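Local coordinates for PDZ domain protein (Parabacteroides distasonis, PDB 4L8N) that is of unknown function but carries PDZ domains and a DUF4136 domain and binds magnesium, at residues Lys101-Ala113 against Lys305-Asp317. Numbering follows the deposited sequence.
Sequences KSNAITEDQLASA and KTYNYTGISYDID
Two backbone amides grip E107 OE1: T310 N, 2.8 Å away, meets its syn lone pair, and G311 N comes from above the carboxylate plane. E107, at the start of the capped helix 107-113, thereby ties this helix to the short connection between strand 298-309 of the large mixed sheet and strand 312-315 of a small antiparallel sheet. T310 OG1 gives its hydrogen to E107 OE2, which is also hydrogen-bonded to Y413 OH, so both oxygens of this buried carboxylate are engaged and its negative charge is probably steadied. Extended beyond CG (chi2 173°), the E107 chain reaches from the first turn of the helix to the T310-G311 backbone, its CG at the edge of the Y314 ring. An alanine here would probably leave the T310 and G311 amides without their shared acceptor and T310 OG1 without its mate, freeing the link between the strands to shift. Just before the helix, 104-105 pairs antiparallel with 312-315 as the outer strand of the three-stranded sheet, with I105 N 2.7 Å from Y314 O. T106 and Q109 then make a capping box. Farther along, A111 CB lies 3.7 Å from Y307 CB, and D108 CA makes an off-centre CH-pi contact with the Y307 ring. Bent at chi3 (-65°), the K305 chain brings NZ to D108 O and, in a weaker salt bridge, to D108 OD1. The same NZ also donates to S112 OG at 2.8 Å.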
loop_
_atom_site.group_PDB
_atom_site.type_symbol
_atom_site.label_atom_id
_atom_site.label_comp_id
_atom_site.label_asym_id
_atom_site.label_seq_id
_atom_site.Cartn_x
_atom_site.Cartn_y
_atom_site.Cartn_z
ATOM N N LYS A 101 10.797 -45.432 12.283
ATOM C CA LYS A 101 10.314 -46.057 13.515
ATOM C C LYS A 101 9.898 -44.951 14.504
ATOM O O LYS A 101 10.519 -43.888 14.512
ATOM C CB LYS A 101 11.378 -46.989 14.107
ATOM C CG LYS A 101 11.625 -48.244 13.266
ATOM C CD LYS A 101 12.575 -49.226 13.954
ATOM C CE LYS A 101 11.932 -50.007 15.088
ATOM N NZ LYS A 101 12.891 -50.230 16.205
ATOM N N SER A 102 8.820 -45.174 15.285
ATOM C CA SER A 102 8.269 -44.189 16.234
ATOM C C SER A 102 9.298 -43.648 17.232
ATOM O O SER A 102 9.196 -42.485 17.608
ATOM C CB SER A 102 7.093 -44.779 17.010
ATOM O OG SER A 102 7.449 -46.004 17.639
ATOM N N ASN A 103 10.272 -44.483 17.654
ATOM C CA ASN A 103 11.319 -44.146 18.633
ATOM C C ASN A 103 12.659 -43.649 17.991
ATOM O O ASN A 103 13.647 -43.457 18.712
ATOM C CB ASN A 103 11.595 -45.378 19.513
ATOM C CG ASN A 103 12.138 -46.579 18.765
ATOM O OD1 ASN A 103 11.806 -46.828 17.602
ATOM N ND2 ASN A 103 12.986 -47.356 19.416
ATOM N N ALA A 104 12.688 -43.442 16.654
ATOM C CA ALA A 104 13.883 -43.002 15.921
ATOM C C ALA A 104 14.070 -41.484 15.952
ATOM O O ALA A 104 13.114 -40.719 15.775
ATOM C CB ALA A 104 13.832 -43.477 14.475
ATOM N N ILE A 105 15.317 -41.066 16.236
ATOM C CA ILE A 105 15.761 -39.679 16.206
ATOM C C ILE A 105 16.735 -39.648 15.048
ATOM O O ILE A 105 17.731 -40.386 15.059
ATOM C CB ILE A 105 16.344 -39.136 17.556
ATOM C CG1 ILE A 105 15.311 -39.185 18.706
ATOM C CG2 ILE A 105 16.904 -37.711 17.399
ATOM C CD1 ILE A 105 13.954 -38.353 18.520
ATOM N N THR A 106 16.396 -38.880 14.011
ATOM C CA THR A 106 17.202 -38.801 12.806
ATOM C C THR A 106 18.253 -37.705 12.931
ATOM O O THR A 106 18.115 -36.785 13.751
ATOM C CB THR A 106 16.319 -38.555 11.577
ATOM O OG1 THR A 106 15.777 -37.244 11.626
ATOM C CG2 THR A 106 15.220 -39.575 11.423
ATOM N N GLU A 107 19.283 -37.786 12.079
ATOM C CA GLU A 107 20.342 -36.789 12.002
ATOM C C GLU A 107 19.765 -35.435 11.558
ATOM O O GLU A 107 20.275 -34.408 11.982
ATOM C CB GLU A 107 21.469 -37.251 11.074
ATOM C CG GLU A 107 22.287 -38.398 11.659
ATOM C CD GLU A 107 23.298 -38.998 10.702
ATOM O OE1 GLU A 107 23.016 -39.078 9.482
ATOM O OE2 GLU A 107 24.389 -39.372 11.182
ATOM N N ASP A 108 18.668 -35.435 10.787
ATOM C CA ASP A 108 17.981 -34.206 10.373
ATOM C C ASP A 108 17.391 -33.509 11.624
ATOM O O ASP A 108 17.542 -32.293 11.798
ATOM C CB ASP A 108 16.887 -34.528 9.336
ATOM C CG ASP A 108 16.044 -33.338 8.927
ATOM O OD1 ASP A 108 16.489 -32.572 8.036
ATOM O OD2 ASP A 108 14.926 -33.181 9.485
ATOM N N GLN A 109 16.772 -34.299 12.521
ATOM C CA GLN A 109 16.187 -33.779 13.751
ATOM C C GLN A 109 17.286 -33.202 14.663
ATOM O O GLN A 109 17.160 -32.062 15.112
ATOM C CB GLN A 109 15.374 -34.869 14.471
ATOM C CG GLN A 109 14.103 -35.291 13.727
ATOM C CD GLN A 109 13.465 -36.493 14.380
ATOM O OE1 GLN A 109 13.936 -37.633 14.262
ATOM N NE2 GLN A 109 12.402 -36.261 15.123
ATOM N N LEU A 110 18.379 -33.965 14.876
ATOM C CA LEU A 110 19.525 -33.586 15.707
ATOM C C LEU A 110 20.259 -32.346 15.167
ATOM O O LEU A 110 20.723 -31.525 15.960
ATOM C CB LEU A 110 20.500 -34.757 15.850
ATOM C CG LEU A 110 20.009 -35.957 16.668
ATOM C CD1 LEU A 110 20.752 -37.209 16.300
ATOM C CD2 LEU A 110 20.094 -35.700 18.174
ATOM N N ALA A 111 20.324 -32.184 13.832
ATOM C CA ALA A 111 20.948 -31.014 13.209
ATOM C C ALA A 111 20.192 -29.748 13.602
ATOM O O ALA A 111 20.810 -28.711 13.827
ATOM C CB ALA A 111 20.982 -31.169 11.702
ATOM N N SER A 112 18.860 -29.857 13.735
ATOM C CA SER A 112 17.977 -28.776 14.156
ATOM C C SER A 112 18.081 -28.532 15.656
ATOM O O SER A 112 18.101 -27.369 16.067
ATOM C CB SER A 112 16.541 -29.095 13.788
ATOM O OG SER A 112 16.275 -28.656 12.470
ATOM N N ALA A 113 18.190 -29.614 16.472
ATOM C CA ALA A 113 18.310 -29.524 17.927
ATOM C C ALA A 113 19.667 -28.935 18.362
ATOM O O ALA A 113 19.718 -28.187 19.342
ATOM C CB ALA A 113 18.100 -30.893 18.559
ATOM N N LYS A 305 19.607 -25.564 6.083
ATOM C CA LYS A 305 20.227 -26.606 6.920
ATOM C C LYS A 305 21.327 -27.350 6.171
ATOM O O LYS A 305 21.129 -27.780 5.034
ATOM C CB LYS A 305 19.187 -27.624 7.427
ATOM C CG LYS A 305 19.749 -28.686 8.387
ATOM C CD LYS A 305 18.727 -29.767 8.797
ATOM C CE LYS A 305 17.590 -29.171 9.596
ATOM N NZ LYS A 305 16.738 -30.202 10.216
ATOM N N THR A 306 22.471 -27.505 6.829
ATOM C CA THR A 306 23.590 -28.282 6.333
ATOM C C THR A 306 24.087 -29.118 7.483
ATOM O O THR A 306 24.365 -28.583 8.541
ATOM C CB THR A 306 24.694 -27.411 5.719
ATOM O OG1 THR A 306 24.140 -26.616 4.674
ATOM C CG2 THR A 306 25.853 -28.245 5.158
ATOM N N TYR A 307 24.202 -30.428 7.285
ATOM C CA TYR A 307 24.721 -31.319 8.309
ATOM C C TYR A 307 25.485 -32.471 7.685
ATOM O O TYR A 307 25.300 -32.762 6.505
ATOM C CB TYR A 307 23.596 -31.832 9.233
ATOM C CG TYR A 307 22.543 -32.709 8.579
ATOM C CD1 TYR A 307 21.434 -32.150 7.952
ATOM C CD2 TYR A 307 22.589 -34.095 8.701
ATOM C CE1 TYR A 307 20.450 -32.946 7.369
ATOM C CE2 TYR A 307 21.585 -34.902 8.164
ATOM C CZ TYR A 307 20.524 -34.322 7.485
ATOM O OH TYR A 307 19.528 -35.098 6.940
ATOM N N ASN A 308 26.358 -33.120 8.483
ATOM C CA ASN A 308 27.072 -34.346 8.089
ATOM C C ASN A 308 26.090 -35.494 8.239
ATOM O O ASN A 308 25.571 -35.728 9.346
ATOM C CB ASN A 308 28.331 -34.597 8.939
ATOM C CG ASN A 308 29.616 -33.960 8.471
ATOM O OD1 ASN A 308 29.812 -33.580 7.307
ATOM N ND2 ASN A 308 30.555 -33.892 9.380
ATOM N N TYR A 309 25.795 -36.169 7.115
ATOM C CA TYR A 309 24.877 -37.284 7.042
ATOM C C TYR A 309 25.612 -38.630 6.959
ATOM O O TYR A 309 26.466 -38.819 6.086
ATOM C CB TYR A 309 23.972 -37.097 5.824
ATOM C CG TYR A 309 23.087 -38.287 5.516
ATOM C CD1 TYR A 309 21.946 -38.543 6.270
ATOM C CD2 TYR A 309 23.379 -39.145 4.458
ATOM C CE1 TYR A 309 21.125 -39.631 5.990
ATOM C CE2 TYR A 309 22.554 -40.222 4.157
ATOM C CZ TYR A 309 21.430 -40.466 4.931
ATOM O OH TYR A 309 20.597 -41.517 4.640
ATOM N N THR A 310 25.236 -39.571 7.846
ATOM C CA THR A 310 25.751 -40.945 7.889
ATOM C C THR A 310 24.589 -41.936 7.606
ATOM O O THR A 310 24.810 -42.997 7.036
ATOM C CB THR A 310 26.438 -41.271 9.219
ATOM O OG1 THR A 310 25.444 -41.422 10.232
ATOM C CG2 THR A 310 27.501 -40.250 9.628
ATOM N N GLY A 311 23.378 -41.584 8.016
ATOM C CA GLY A 311 22.199 -42.417 7.813
ATOM C C GLY A 311 21.717 -43.125 9.055
ATOM O O GLY A 311 20.762 -43.891 8.976
ATOM N N ILE A 312 22.375 -42.887 10.210
ATOM C CA ILE A 312 22.039 -43.520 11.492
ATOM C C ILE A 312 20.870 -42.778 12.151
ATOM O O ILE A 312 20.844 -41.541 12.190
ATOM C CB ILE A 312 23.278 -43.595 12.463
ATOM C CG1 ILE A 312 24.445 -44.408 11.869
ATOM C CG2 ILE A 312 22.909 -44.144 13.857
ATOM C CD1 ILE A 312 25.864 -43.996 12.400
ATOM N N SER A 313 19.918 -43.559 12.678
ATOM C CA SER A 313 18.798 -43.109 13.487
ATOM C C SER A 313 19.039 -43.634 14.923
ATOM O O SER A 313 19.514 -44.759 15.091
ATOM C CB SER A 313 17.484 -43.577 12.887
ATOM O OG SER A 313 17.242 -42.866 11.682
ATOM N N TYR A 314 18.818 -42.795 15.940
ATOM C CA TYR A 314 19.108 -43.121 17.345
ATOM C C TYR A 314 17.815 -43.289 18.147
ATOM O O TYR A 314 16.792 -42.712 17.762
ATOM C CB TYR A 314 19.989 -42.006 17.975
ATOM C CG TYR A 314 21.270 -41.705 17.218
ATOM C CD1 TYR A 314 21.297 -40.758 16.200
ATOM C CD2 TYR A 314 22.453 -42.368 17.518
ATOM C CE1 TYR A 314 22.463 -40.494 15.485
ATOM C CE2 TYR A 314 23.628 -42.105 16.817
ATOM C CZ TYR A 314 23.635 -41.156 15.810
ATOM O OH TYR A 314 24.795 -40.877 15.124
ATOM N N ASP A 315 17.854 -44.062 19.262
ATOM C CA ASP A 315 16.682 -44.285 20.127
ATOM C C ASP A 315 16.432 -43.045 20.982
ATOM O O ASP A 315 17.310 -42.649 21.737
ATOM C CB ASP A 315 16.889 -45.533 21.022
ATOM C CG ASP A 315 15.643 -46.220 21.581
ATOM O OD1 ASP A 315 14.672 -45.509 21.934
ATOM O OD2 ASP A 315 15.674 -47.466 21.750
ATOM N N ILE A 316 15.235 -42.443 20.877
ATOM C CA ILE A 316 14.811 -41.246 21.630
ATOM C C ILE A 316 15.077 -41.402 23.160
ATOM O O ILE A 316 15.343 -40.406 23.835
ATOM C CB ILE A 316 13.317 -40.894 21.319
ATOM C CG1 ILE A 316 12.900 -39.512 21.905
ATOM C CG2 ILE A 316 12.337 -42.034 21.678
ATOM C CD1 ILE A 316 11.503 -38.956 21.457
ATOM N N ASP A 317 15.036 -42.644 23.679
ATOM C CA ASP A 317 15.256 -42.944 25.093
ATOM C C ASP A 317 16.733 -43.362 25.304
ATOM O O ASP A 317 17.493 -42.546 25.834
ATOM C CB ASP A 317 14.250 -44.009 25.591
ATOM C CG ASP A 317 12.814 -43.790 25.117
ATOM O OD1 ASP A 317 12.249 -42.702 25.401
ATOM O OD2 ASP A 317 12.260 -44.701 24.458
#